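Local structure of nidogen-1 (Mus musculus, 1GL4) at residues V69-T74 with E96-S101; P104-G109 with V256-N261; G109-W114 with W227-T232. The protein is a basement-membrane glycoprotein that binds laminin, collagen IV and perlecan, and probably has a role in contacts between cells and the extracellular matrix. One frame throughout, in Å; residues are numbered along the deposited sequence.

Contact 1. Residues V69-T74 with E96-S101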
ATOM      1  N   VAL A  69       4.979  22.399 -10.088  1.00 15.71           N
ATOM      2  CA  VAL A  69       3.628  21.950 -10.397  1.00 16.20           C
ATOM      3  C   VAL A  69       2.984  21.879  -9.015  1.00 16.83           C
ATOM      4  O   VAL A  69       3.544  21.282  -8.093  1.00 15.64           O
ATOM      5  CB  VAL A  69       3.619  20.548 -11.037  1.00 15.53           C
ATOM      6  CG1 VAL A  69       2.178  20.065 -11.226  1.00 15.37           C
ATOM      7  CG2 VAL A  69       4.350  20.587 -12.377  1.00 14.46           C
ATOM      8  N   VAL A  70       1.822  22.498  -8.869  1.00 16.72           N
ATOM      9  CA  VAL A  70       1.138  22.523  -7.587  1.00 18.38           C
ATOM     10  C   VAL A  70      -0.239  21.891  -7.660  1.00 18.72           C
ATOM     11  O   VAL A  70      -1.008  22.164  -8.578  1.00 19.62           O
ATOM     12  CB  VAL A  70       0.981  23.980  -7.078  1.00 19.24           C
ATOM     13  CG1 VAL A  70       0.297  23.996  -5.717  1.00 19.25           C
ATOM     14  CG2 VAL A  70       2.346  24.648  -6.992  1.00 19.69           C
ATOM     15  N   PHE A  71      -0.542  21.025  -6.703  1.00 19.00           N
ATOM     16  CA  PHE A  71      -1.854  20.409  -6.665  1.00 19.48           C
ATOM     17  C   PHE A  71      -2.304  20.222  -5.224  1.00 21.44           C
ATOM     18  O   PHE A  71      -1.513  19.887  -4.345  1.00 22.27           O
ATOM     19  CB  PHE A  71      -1.868  19.085  -7.442  1.00 18.41           C
ATOM     20  CG  PHE A  71      -0.836  18.089  -6.995  1.00 20.21           C
ATOM     21  CD1 PHE A  71      -1.101  17.210  -5.950  1.00 18.68           C
ATOM     22  CD2 PHE A  71       0.394  18.009  -7.641  1.00 19.74           C
ATOM     23  CE1 PHE A  71      -0.157  16.261  -5.556  1.00 19.89           C
ATOM     24  CE2 PHE A  71       1.347  17.064  -7.253  1.00 20.52           C
ATOM     25  CZ  PHE A  71       1.068  16.188  -6.207  1.00 20.72           C
ATOM     26  N   GLU A  72      -3.579  20.487  -4.987  1.00 22.10           N
ATOM     27  CA  GLU A  72      -4.156  20.358  -3.662  1.00 24.55           C
ATOM     28  C   GLU A  72      -5.504  19.663  -3.790  1.00 24.18           C
ATOM     29  O   GLU A  72      -6.123  19.680  -4.856  1.00 23.33           O
ATOM     30  CB  GLU A  72      -4.317  21.747  -3.034  1.00 27.01           C
ATOM     31  CG  GLU A  72      -2.984  22.472  -2.840  1.00 31.00           C
ATOM     32  CD  GLU A  72      -3.139  23.974  -2.671  1.00 34.91           C
ATOM     33  OE1 GLU A  72      -3.719  24.616  -3.572  1.00 34.84           O
ATOM     34  OE2 GLU A  72      -2.672  24.513  -1.643  1.00 36.79           O
ATOM     35  N   ASN A  73      -5.940  19.031  -2.708  1.00 24.61           N
ATOM     36  CA  ASN A  73      -7.216  18.330  -2.685  1.00 25.19           C
ATOM     37  C   ASN A  73      -7.259  17.080  -3.568  1.00 22.90           C
ATOM     38  O   ASN A  73      -8.335  16.646  -3.982  1.00 22.77           O
ATOM     39  CB  ASN A  73      -8.349  19.282  -3.082  1.00 28.26           C
ATOM     40  CG  ASN A  73      -9.719  18.682  -2.843  1.00 31.04           C
ATOM     41  OD1 ASN A  73     -10.067  18.330  -1.713  1.00 33.48           O
ATOM     42  ND2 ASN A  73     -10.506  18.559  -3.906  1.00 32.91           N
ATOM     43  N   THR A  74      -6.096  16.511  -3.867  1.00 18.96           N
ATOM     44  CA  THR A  74      -6.031  15.285  -4.661  1.00 17.14           C
ATOM     45  C   THR A  74      -6.371  14.133  -3.710  1.00 15.58           C
ATOM     46  O   THR A  74      -5.954  14.151  -2.549  1.00 13.61           O
ATOM     47  CB  THR A  74      -4.620  15.069  -5.246  1.00 17.80           C
ATOM     48  OG1 THR A  74      -4.360  16.067  -6.241  1.00 16.64           O
ATOM     49  CG2 THR A  74      -4.502  13.683  -5.884  1.00 19.45           C
ATOM     50  N   GLU A  96      -0.671  15.550 -15.758  1.00 19.27           N
ATOM     51  CA  GLU A  96       0.225  14.847 -16.671  1.00 21.16           C
ATOM     52  C   GLU A  96       1.627  15.442 -16.588  1.00 20.15           C
ATOM     53  O   GLU A  96       2.613  14.793 -16.934  1.00 20.94           O
ATOM     54  CB  GLU A  96      -0.269  14.963 -18.116  1.00 26.17           C
ATOM     55  CG  GLU A  96      -1.724  15.381 -18.265  1.00 33.68           C
ATOM     56  CD  GLU A  96      -1.978  16.798 -17.777  1.00 36.01           C
ATOM     57  OE1 GLU A  96      -1.280  17.723 -18.249  1.00 39.08           O
ATOM     58  OE2 GLU A  96      -2.876  16.986 -16.925  1.00 36.40           O
ATOM     59  N   THR A  97       1.703  16.688 -16.139  1.00 19.46           N
ATOM     60  CA  THR A  97       2.975  17.387 -16.009  1.00 19.03           C
ATOM     61  C   THR A  97       3.867  16.806 -14.914  1.00 18.65           C
ATOM     62  O   THR A  97       5.058  17.115 -14.852  1.00 17.73           O
ATOM     63  CB  THR A  97       2.752  18.879 -15.700  1.00 19.48           C
ATOM     64  OG1 THR A  97       1.882  19.006 -14.569  1.00 19.51           O
ATOM     65  CG2 THR A  97       2.130  19.587 -16.900  1.00 20.73           C
ATOM     66  N   VAL A  98       3.304  15.963 -14.053  1.00 16.17           N
ATOM     67  CA  VAL A  98       4.089  15.385 -12.969  1.00 15.34           C
ATOM     68  C   VAL A  98       3.853  13.881 -12.822  1.00 15.97           C
ATOM     69  O   VAL A  98       4.661  13.176 -12.218  1.00 16.04           O
ATOM     70  CB  VAL A  98       3.769  16.095 -11.622  1.00 16.16           C
ATOM     71  CG1 VAL A  98       2.430  15.600 -11.063  1.00 14.90           C
ATOM     72  CG2 VAL A  98       4.895  15.865 -10.625  1.00 15.70           C
ATOM     73  N   GLY A  99       2.750  13.403 -13.392  1.00 15.28           N
ATOM     74  CA  GLY A  99       2.395  11.995 -13.314  1.00 14.16           C
ATOM     75  C   GLY A  99       3.475  10.984 -13.655  1.00 14.37           C
ATOM     76  O   GLY A  99       3.713  10.046 -12.893  1.00 13.35           O
ATOM     77  N   TYR A 100       4.127  11.148 -14.800  1.00 12.94           N
ATOM     78  CA  TYR A 100       5.164  10.205 -15.184  1.00 12.53           C
ATOM     79  C   TYR A 100       6.410  10.318 -14.308  1.00 12.54           C
ATOM     80  O   TYR A 100       7.046   9.314 -14.002  1.00 10.13           O
ATOM     81  CB  TYR A 100       5.526  10.386 -16.662  1.00 13.47           C
ATOM     82  CG  TYR A 100       4.357  10.162 -17.600  1.00 15.01           C
ATOM     83  CD1 TYR A 100       3.588  11.232 -18.059  1.00 16.02           C
ATOM     84  CD2 TYR A 100       4.005   8.872 -18.007  1.00 14.25           C
ATOM     85  CE1 TYR A 100       2.497  11.025 -18.899  1.00 17.02           C
ATOM     86  CE2 TYR A 100       2.916   8.654 -18.845  1.00 17.10           C
ATOM     87  CZ  TYR A 100       2.168   9.736 -19.289  1.00 18.72           C
ATOM     88  OH  TYR A 100       1.099   9.527 -20.125  1.00 18.03           O
ATOM     89  N   SER A 101       6.746  11.532 -13.880  1.00 11.42           N
ATOM     90  CA  SER A 101       7.928  11.723 -13.044  1.00 11.35           C
ATOM     91  C   SER A 101       7.787  11.212 -11.608  1.00 12.03           C
ATOM     92  O   SER A 101       8.778  11.116 -10.892  1.00 10.83           O
ATOM     93  CB  SER A 101       8.339  13.199 -13.033  1.00 12.77           C
ATOM     94  OG  SER A 101       8.811  13.585 -14.317  1.00 14.85           O
TER
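V69 points its isopropyl group at the hydroxyl of T97, and the two side chains meet at an oblique angle. Both methyls of V69 straddle that oxygen: CG1 of V69 lies 3.5 Å from OG1 of T97 and CG2 of V69 lies 3.7 Å from the same atom, a van der Waals contact with no hydrogen bond across the segments. T97 holds OG1 between its backbone N and carbonyl carbon (chi1 53°), which turns the hydroxyl rather than the methyl toward the valine. V98 presents a purely apolar surface. CG1 of V69 also reaches CB of V98 at 4.3 Å, while CG1 of V98 approaches the F71 ring obliquely, 4.2 Å from CE2 of F71. The isopropyl group of V98 thus takes up V69 and F71, which both point toward it. Burial grades across the contact, from T97 at the exposed margin to F71 and V98 inside. Backbone hydrogen bonds of V69 with I60 and of F71 with G58 tie this strand to its antiparallel partner 49-62, and the loosely formed helical turn 96-99, which follows strand 86-92, packs against the face bearing V69 and F71 near the end of the barrel.

Contact 2. Residues P104-G109 with V256-N261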
ATOM      1  N   PRO A 104       8.556   6.472 -10.113  1.00 12.58           N
ATOM      2  CA  PRO A 104       9.506   5.715  -9.288  1.00 12.49           C
ATOM      3  C   PRO A 104       9.203   5.751  -7.788  1.00 13.11           C
ATOM      4  O   PRO A 104       9.739   4.950  -7.027  1.00 12.30           O
ATOM      5  CB  PRO A 104      10.850   6.390  -9.589  1.00 13.05           C
ATOM      6  CG  PRO A 104      10.636   7.051 -10.927  1.00 14.57           C
ATOM      7  CD  PRO A 104       9.232   7.579 -10.807  1.00 12.57           C
ATOM      8  N   LEU A 105       8.335   6.669  -7.374  1.00 12.30           N
ATOM      9  CA  LEU A 105       8.021   6.849  -5.955  1.00 13.68           C
ATOM     10  C   LEU A 105       6.986   5.916  -5.327  1.00 11.91           C
ATOM     11  O   LEU A 105       6.108   6.362  -4.583  1.00 13.40           O
ATOM     12  CB  LEU A 105       7.606   8.302  -5.715  1.00 15.83           C
ATOM     13  CG  LEU A 105       8.556   9.341  -6.325  1.00 17.68           C
ATOM     14  CD1 LEU A 105       8.002  10.742  -6.104  1.00 19.36           C
ATOM     15  CD2 LEU A 105       9.932   9.203  -5.703  1.00 19.67           C
ATOM     16  N   ALA A 106       7.110   4.623  -5.596  1.00 11.54           N
ATOM     17  CA  ALA A 106       6.197   3.633  -5.043  1.00 11.98           C
ATOM     18  C   ALA A 106       6.081   3.711  -3.513  1.00 13.09           C
ATOM     19  O   ALA A 106       5.030   3.392  -2.957  1.00 12.48           O
ATOM     20  CB  ALA A 106       6.636   2.237  -5.461  1.00 14.01           C
ATOM     21  N   PRO A 107       7.164   4.107  -2.811  1.00 12.35           N
ATOM     22  CA  PRO A 107       7.106   4.204  -1.347  1.00 11.73           C
ATOM     23  C   PRO A 107       6.023   5.148  -0.815  1.00 13.19           C
ATOM     24  O   PRO A 107       5.735   5.156   0.385  1.00 11.07           O
ATOM     25  CB  PRO A 107       8.514   4.662  -0.977  1.00 12.59           C
ATOM     26  CG  PRO A 107       9.352   3.969  -2.004  1.00 12.56           C
ATOM     27  CD  PRO A 107       8.560   4.222  -3.277  1.00 11.35           C
ATOM     28  N   ILE A 108       5.434   5.955  -1.695  1.00 12.01           N
ATOM     29  CA  ILE A 108       4.357   6.843  -1.273  1.00 12.43           C
ATOM     30  C   ILE A 108       3.227   5.933  -0.793  1.00 14.05           C
ATOM     31  O   ILE A 108       2.589   6.198   0.224  1.00 14.76           O
ATOM     32  CB  ILE A 108       3.856   7.734  -2.440  1.00 12.80           C
ATOM     33  CG1 ILE A 108       4.849   8.870  -2.692  1.00 10.39           C
ATOM     34  CG2 ILE A 108       2.478   8.305  -2.119  1.00 14.68           C
ATOM     35  CD1 ILE A 108       4.487   9.737  -3.895  1.00 14.16           C
ATOM     36  N   GLY A 109       2.999   4.850  -1.529  1.00 12.02           N
ATOM     37  CA  GLY A 109       1.972   3.897  -1.155  1.00 14.09           C
ATOM     38  C   GLY A 109       2.587   2.758  -0.359  1.00 14.61           C
ATOM     39  O   GLY A 109       1.907   2.084   0.413  1.00 14.50           O
ATOM     40  N   VAL A 256       6.179  -5.610  -7.405  1.00 13.51           N
ATOM     41  CA  VAL A 256       5.941  -4.173  -7.469  1.00 13.46           C
ATOM     42  C   VAL A 256       5.484  -3.726  -8.857  1.00 15.25           C
ATOM     43  O   VAL A 256       6.078  -4.110  -9.865  1.00 13.47           O
ATOM     44  CB  VAL A 256       7.213  -3.381  -7.099  1.00 14.89           C
ATOM     45  CG1 VAL A 256       6.925  -1.885  -7.115  1.00 14.79           C
ATOM     46  CG2 VAL A 256       7.714  -3.809  -5.733  1.00 14.89           C
ATOM     47  N   PHE A 257       4.424  -2.919  -8.892  1.00 13.46           N
ATOM     48  CA  PHE A 257       3.875  -2.386 -10.142  1.00 13.99           C
ATOM     49  C   PHE A 257       3.563  -0.906  -9.960  1.00 12.11           C
ATOM     50  O   PHE A 257       2.998  -0.512  -8.939  1.00 10.36           O
ATOM     51  CB  PHE A 257       2.561  -3.072 -10.533  1.00 15.64           C
ATOM     52  CG  PHE A 257       2.712  -4.489 -10.996  1.00 19.59           C
ATOM     53  CD1 PHE A 257       2.827  -5.529 -10.082  1.00 20.44           C
ATOM     54  CD2 PHE A 257       2.694  -4.789 -12.355  1.00 21.00           C
ATOM     55  CE1 PHE A 257       2.918  -6.853 -10.511  1.00 20.66           C
ATOM     56  CE2 PHE A 257       2.786  -6.112 -12.799  1.00 23.70           C
ATOM     57  CZ  PHE A 257       2.898  -7.145 -11.874  1.00 22.14           C
ATOM     58  N   VAL A 258       3.926  -0.090 -10.946  1.00 11.71           N
ATOM     59  CA  VAL A 258       3.633   1.339 -10.881  1.00  9.24           C
ATOM     60  C   VAL A 258       3.054   1.730 -12.237  1.00 10.45           C
ATOM     61  O   VAL A 258       3.472   1.206 -13.270  1.00  8.68           O
ATOM     62  CB  VAL A 258       4.903   2.188 -10.568  1.00  8.08           C
ATOM     63  CG1 VAL A 258       5.519   1.733  -9.257  1.00  5.15           C
ATOM     64  CG2 VAL A 258       5.917   2.080 -11.704  1.00  7.97           C
ATOM     65  N   LEU A 259       2.088   2.640 -12.240  1.00 10.01           N
ATOM     66  CA  LEU A 259       1.458   3.043 -13.497  1.00 14.46           C
ATOM     67  C   LEU A 259       0.786   4.405 -13.433  1.00 13.52           C
ATOM     68  O   LEU A 259       0.203   4.763 -12.420  1.00 14.99           O
ATOM     69  CB  LEU A 259       0.411   1.987 -13.895  1.00 14.69           C
ATOM     70  CG  LEU A 259      -0.564   2.229 -15.058  1.00 18.05           C
ATOM     71  CD1 LEU A 259      -1.200   0.903 -15.452  1.00 18.79           C
ATOM     72  CD2 LEU A 259      -1.651   3.226 -14.657  1.00 19.32           C
ATOM     73  N   TYR A 260       0.877   5.167 -14.518  1.00 14.57           N
ATOM     74  CA  TYR A 260       0.206   6.460 -14.574  1.00 15.46           C
ATOM     75  C   TYR A 260      -0.626   6.491 -15.844  1.00 18.43           C
ATOM     76  O   TYR A 260      -0.105   6.266 -16.939  1.00 19.04           O
ATOM     77  CB  TYR A 260       1.188   7.634 -14.601  1.00 13.20           C
ATOM     78  CG  TYR A 260       0.471   8.964 -14.776  1.00 13.51           C
ATOM     79  CD1 TYR A 260      -0.351   9.475 -13.767  1.00 10.52           C
ATOM     80  CD2 TYR A 260       0.540   9.663 -15.986  1.00 13.18           C
ATOM     81  CE1 TYR A 260      -1.096  10.645 -13.960  1.00 11.46           C
ATOM     82  CE2 TYR A 260      -0.200  10.827 -16.190  1.00 14.15           C
ATOM     83  CZ  TYR A 260      -1.015  11.311 -15.175  1.00 12.26           C
ATOM     84  OH  TYR A 260      -1.745  12.458 -15.385  1.00 13.07           O
ATOM     85  N   ASN A 261      -1.920   6.752 -15.694  1.00 19.85           N
ATOM     86  CA  ASN A 261      -2.812   6.820 -16.841  1.00 22.10           C
ATOM     87  C   ASN A 261      -3.233   8.266 -17.086  1.00 23.26           C
ATOM     88  O   ASN A 261      -3.881   8.897 -16.247  1.00 21.98           O
ATOM     89  CB  ASN A 261      -4.044   5.937 -16.623  1.00 22.57           C
ATOM     90  CG  ASN A 261      -4.998   5.977 -17.802  1.00 24.90           C
ATOM     91  OD1 ASN A 261      -5.811   6.892 -17.928  1.00 25.78           O
ATOM     92  ND2 ASN A 261      -4.883   4.998 -18.687  1.00 26.97           N
TER
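The lining of the G2 beta-barrel meets the turn leading into helix 107-115 where A106 faces V256 and V258 of strand 248-261. The methyl of A106 is the one group of 104-109 that carries the contact: CB of A106 lies 4.0 Å from CG1 of V258 and 4.5 Å from CG1 of V256. Both valines direct their side chains toward A106, as alternate residues of a strand do, whereas F257 between them points away. In V258 the touching methyl CG1 stands beside the backbone N, anti to the carbonyl carbon (chi1 -58°), and the contact is methyl to methyl. No hydrogen bond crosses between the segments.

Bonds within 104-109 fix the position of A106. The chain makes an inverse gamma turn about L105, spanned by a weak bond from N of A106 to O of P104. Bonds from N of I108 to O of L105 (3.0 Å) and from N of G109 to O of A106 (2.9 Å) lead on into helix 107-115. I185 of strand 182-195 covers A106 and V256 as well. F257 stacks on an aromatic side chain of another protein chain. The side chain of V258 lies about 7 Å from that of R268, a residue involved in perlecan binding. A helix enclosed within a beta-barrel is the hallmark of the GFP-like fold, to which the G2 domain belongs.

Contact 3. Residues G109-W114 with W227-T232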
ATOM      1  N   GLY A 109       2.999   4.850  -1.529  1.00 12.02           N
ATOM      2  CA  GLY A 109       1.972   3.897  -1.155  1.00 14.09           C
ATOM      3  C   GLY A 109       2.587   2.758  -0.359  1.00 14.61           C
ATOM      4  O   GLY A 109       1.907   2.084   0.413  1.00 14.50           O
ATOM      5  N   GLY A 110       3.888   2.557  -0.545  1.00 12.88           N
ATOM      6  CA  GLY A 110       4.597   1.498   0.154  1.00 13.55           C
ATOM      7  C   GLY A 110       4.508   1.493   1.678  1.00 13.21           C
ATOM      8  O   GLY A 110       4.664   0.438   2.297  1.00 11.99           O
ATOM      9  N   ILE A 111       4.273   2.652   2.288  1.00 11.46           N
ATOM     10  CA  ILE A 111       4.161   2.721   3.746  1.00 11.18           C
ATOM     11  C   ILE A 111       2.927   1.931   4.186  1.00 11.38           C
ATOM     12  O   ILE A 111       2.891   1.368   5.280  1.00 10.48           O
ATOM     13  CB  ILE A 111       4.055   4.200   4.234  1.00 11.86           C
ATOM     14  CG1 ILE A 111       4.024   4.259   5.763  1.00 10.05           C
ATOM     15  CG2 ILE A 111       2.813   4.854   3.654  1.00 11.96           C
ATOM     16  CD1 ILE A 111       5.322   3.829   6.428  1.00 11.67           C
ATOM     17  N   ILE A 112       1.918   1.867   3.321  1.00 11.10           N
ATOM     18  CA  ILE A 112       0.702   1.125   3.644  1.00 12.07           C
ATOM     19  C   ILE A 112       0.998  -0.380   3.595  1.00 12.49           C
ATOM     20  O   ILE A 112       0.394  -1.167   4.324  1.00 11.38           O
ATOM     21  CB  ILE A 112      -0.437   1.491   2.670  1.00 13.60           C
ATOM     22  CG1 ILE A 112      -0.744   2.989   2.801  1.00 12.99           C
ATOM     23  CG2 ILE A 112      -1.678   0.665   2.973  1.00 11.81           C
ATOM     24  CD1 ILE A 112      -1.773   3.514   1.827  1.00 12.11           C
ATOM     25  N   GLY A 113       1.942  -0.771   2.742  1.00 12.58           N
ATOM     26  CA  GLY A 113       2.329  -2.169   2.655  1.00 11.34           C
ATOM     27  C   GLY A 113       3.067  -2.550   3.930  1.00 11.74           C
ATOM     28  O   GLY A 113       2.943  -3.670   4.431  1.00 11.61           O
ATOM     29  N   TRP A 114       3.845  -1.610   4.457  1.00 12.23           N
ATOM     30  CA  TRP A 114       4.591  -1.824   5.696  1.00 11.14           C
ATOM     31  C   TRP A 114       3.594  -2.000   6.843  1.00 11.19           C
ATOM     32  O   TRP A 114       3.756  -2.872   7.697  1.00 11.81           O
ATOM     33  CB  TRP A 114       5.507  -0.621   5.973  1.00 11.25           C
ATOM     34  CG  TRP A 114       6.153  -0.637   7.336  1.00 11.58           C
ATOM     35  CD1 TRP A 114       7.206  -1.410   7.737  1.00 12.28           C
ATOM     36  CD2 TRP A 114       5.755   0.127   8.482  1.00 12.76           C
ATOM     37  NE1 TRP A 114       7.489  -1.177   9.065  1.00 13.34           N
ATOM     38  CE2 TRP A 114       6.613  -0.239   9.547  1.00 12.92           C
ATOM     39  CE3 TRP A 114       4.755   1.082   8.714  1.00 11.50           C
ATOM     40  CZ2 TRP A 114       6.503   0.319  10.825  1.00 11.25           C
ATOM     41  CZ3 TRP A 114       4.644   1.641   9.991  1.00 11.71           C
ATOM     42  CH2 TRP A 114       5.513   1.256  11.028  1.00 11.89           C
ATOM     43  N   TRP A 227      16.321   6.270  -0.137  1.00 15.16           N
ATOM     44  CA  TRP A 227      15.166   6.578   0.699  1.00 15.68           C
ATOM     45  C   TRP A 227      15.566   6.618   2.175  1.00 14.78           C
ATOM     46  O   TRP A 227      16.257   5.726   2.664  1.00 14.97           O
ATOM     47  CB  TRP A 227      14.063   5.537   0.492  1.00 17.30           C
ATOM     48  CG  TRP A 227      13.304   5.769  -0.761  1.00 19.84           C
ATOM     49  CD1 TRP A 227      13.615   5.312  -2.011  1.00 20.36           C
ATOM     50  CD2 TRP A 227      12.160   6.614  -0.915  1.00 20.24           C
ATOM     51  NE1 TRP A 227      12.738   5.827  -2.935  1.00 20.81           N
ATOM     52  CE2 TRP A 227      11.834   6.631  -2.290  1.00 19.93           C
ATOM     53  CE3 TRP A 227      11.380   7.364  -0.025  1.00 19.28           C
ATOM     54  CZ2 TRP A 227      10.760   7.373  -2.797  1.00 20.52           C
ATOM     55  CZ3 TRP A 227      10.311   8.104  -0.530  1.00 19.97           C
ATOM     56  CH2 TRP A 227      10.013   8.101  -1.901  1.00 19.08           C
ATOM     57  N   ARG A 228      15.135   7.664   2.869  1.00 12.67           N
ATOM     58  CA  ARG A 228      15.442   7.837   4.288  1.00 13.60           C
ATOM     59  C   ARG A 228      14.136   8.191   5.002  1.00 11.69           C
ATOM     60  O   ARG A 228      13.438   9.106   4.577  1.00 13.68           O
ATOM     61  CB  ARG A 228      16.458   8.973   4.465  1.00 13.36           C
ATOM     62  CG  ARG A 228      17.755   8.798   3.668  1.00 14.46           C
ATOM     63  CD  ARG A 228      18.740   9.952   3.916  1.00 17.97           C
ATOM     64  NE  ARG A 228      18.248  11.232   3.406  1.00 19.04           N
ATOM     65  CZ  ARG A 228      18.251  11.583   2.121  1.00 22.39           C
ATOM     66  NH1 ARG A 228      18.726  10.755   1.195  1.00 20.58           N
ATOM     67  NH2 ARG A 228      17.772  12.764   1.758  1.00 22.38           N
ATOM     68  N   GLN A 229      13.793   7.481   6.076  1.00 12.25           N
ATOM     69  CA  GLN A 229      12.545   7.789   6.770  1.00 11.89           C
ATOM     70  C   GLN A 229      12.548   7.599   8.291  1.00 10.90           C
ATOM     71  O   GLN A 229      13.268   6.760   8.841  1.00  9.04           O
ATOM     72  CB  GLN A 229      11.390   6.988   6.138  1.00 16.72           C
ATOM     73  CG  GLN A 229      11.482   5.473   6.306  1.00 18.09           C
ATOM     74  CD  GLN A 229      10.545   4.706   5.366  1.00 20.66           C
ATOM     75  OE1 GLN A 229       9.372   5.058   5.202  1.00 18.63           O
ATOM     76  NE2 GLN A 229      11.064   3.642   4.756  1.00 20.29           N
ATOM     77  N   THR A 230      11.737   8.409   8.963  1.00  9.85           N
ATOM     78  CA  THR A 230      11.609   8.355  10.413  1.00 10.10           C
ATOM     79  C   THR A 230      10.123   8.254  10.740  1.00 10.35           C
ATOM     80  O   THR A 230       9.325   9.106  10.348  1.00 11.48           O
ATOM     81  CB  THR A 230      12.211   9.605  11.064  1.00  9.56           C
ATOM     82  OG1 THR A 230      13.621   9.631  10.804  1.00 10.18           O
ATOM     83  CG2 THR A 230      11.976   9.598  12.575  1.00  9.73           C
ATOM     84  N   ILE A 231       9.769   7.195  11.452  1.00 10.93           N
ATOM     85  CA  ILE A 231       8.390   6.919  11.826  1.00 11.09           C
ATOM     86  C   ILE A 231       8.215   7.068  13.342  1.00 11.35           C
ATOM     87  O   ILE A 231       8.833   6.341  14.114  1.00 11.29           O
ATOM     88  CB  ILE A 231       8.020   5.488  11.363  1.00 11.97           C
ATOM     89  CG1 ILE A 231       8.077   5.433   9.828  1.00 12.92           C
ATOM     90  CG2 ILE A 231       6.636   5.087  11.881  1.00  9.42           C
ATOM     91  CD1 ILE A 231       7.977   4.039   9.238  1.00 14.15           C
ATOM     92  N   THR A 232       7.373   8.015  13.756  1.00 12.53           N
ATOM     93  CA  THR A 232       7.137   8.277  15.180  1.00 13.59           C
ATOM     94  C   THR A 232       5.707   7.964  15.622  1.00 14.83           C
ATOM     95  O   THR A 232       4.751   8.179  14.883  1.00 11.25           O
ATOM     96  CB  THR A 232       7.458   9.742  15.531  1.00 14.27           C
ATOM     97  OG1 THR A 232       6.731  10.617  14.658  1.00 15.68           O
ATOM     98  CG2 THR A 232       8.952  10.006  15.376  1.00 14.79           C
TER
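Q229 is the first residue of strand 227-232 to reach helix 109-114, and its contact is marginal: OE1 of Q229 lies 4.4 Å from CD1 of I111. The amide of Q229 is occupied elsewhere, with NE2 bonded to OG of S201 and OE1 accepting from NE of R136, so this buried polar group is satisfied.

Two residues on, I231 carries most of the strand's share of the contact. Its CG1 branch lies anti to the carbonyl carbon (chi1 -64°), and the extended chain beyond it carries CD1 inward to meet I111 tip to tip, with 3.9 Å between the two CD1 atoms. The same methyl of I231 sits over one face of the W114 indole in a CH-pi contact, 4.1 Å from the centroid of the six-membered ring and 10° off its normal. The other branch of I231 approaches the far corner of the indole, where CG2 of I231 lies 4.1 Å from CH2 of W114. The end of I231 therefore rests against both the tip of I111 and the indole face, and W114 also stacks on Y192.

The helix runs through the interior of the barrel, where the axes of segments 109-114 and 227-232 approach to 12.7 Å and cross at -53°. Strand 221-232 lies between antiparallel neighbours 133-142 and 198-210; F134 of the first touches I231 and I199 of the second W114.

How the contacts relate
The contacts lie progressively deeper in the barrel: contact 1 is centred about 19 Å from the centre of the chain, contact 2 about 12 Å and contact 3 about 4 Å. Along the chain, contact 3 is nested inside contact 2, and contact 1 closes before either opens. Contacts 2 and 3 share G109 and helix 107-115; contact 2 uses the turn leading into it, contact 3 its I111 and W114. Their centres are 14 Å apart, and CD2 of L105 touches CZ2 of W227 at 3.5 Å. Contacts 1 and 2 meet through tyrosines, with CZ of Y100 3.7 Å from CD2 of Y260. Contact 2 lies near R268; the others lie away from the perlecan-binding residues and the zinc site.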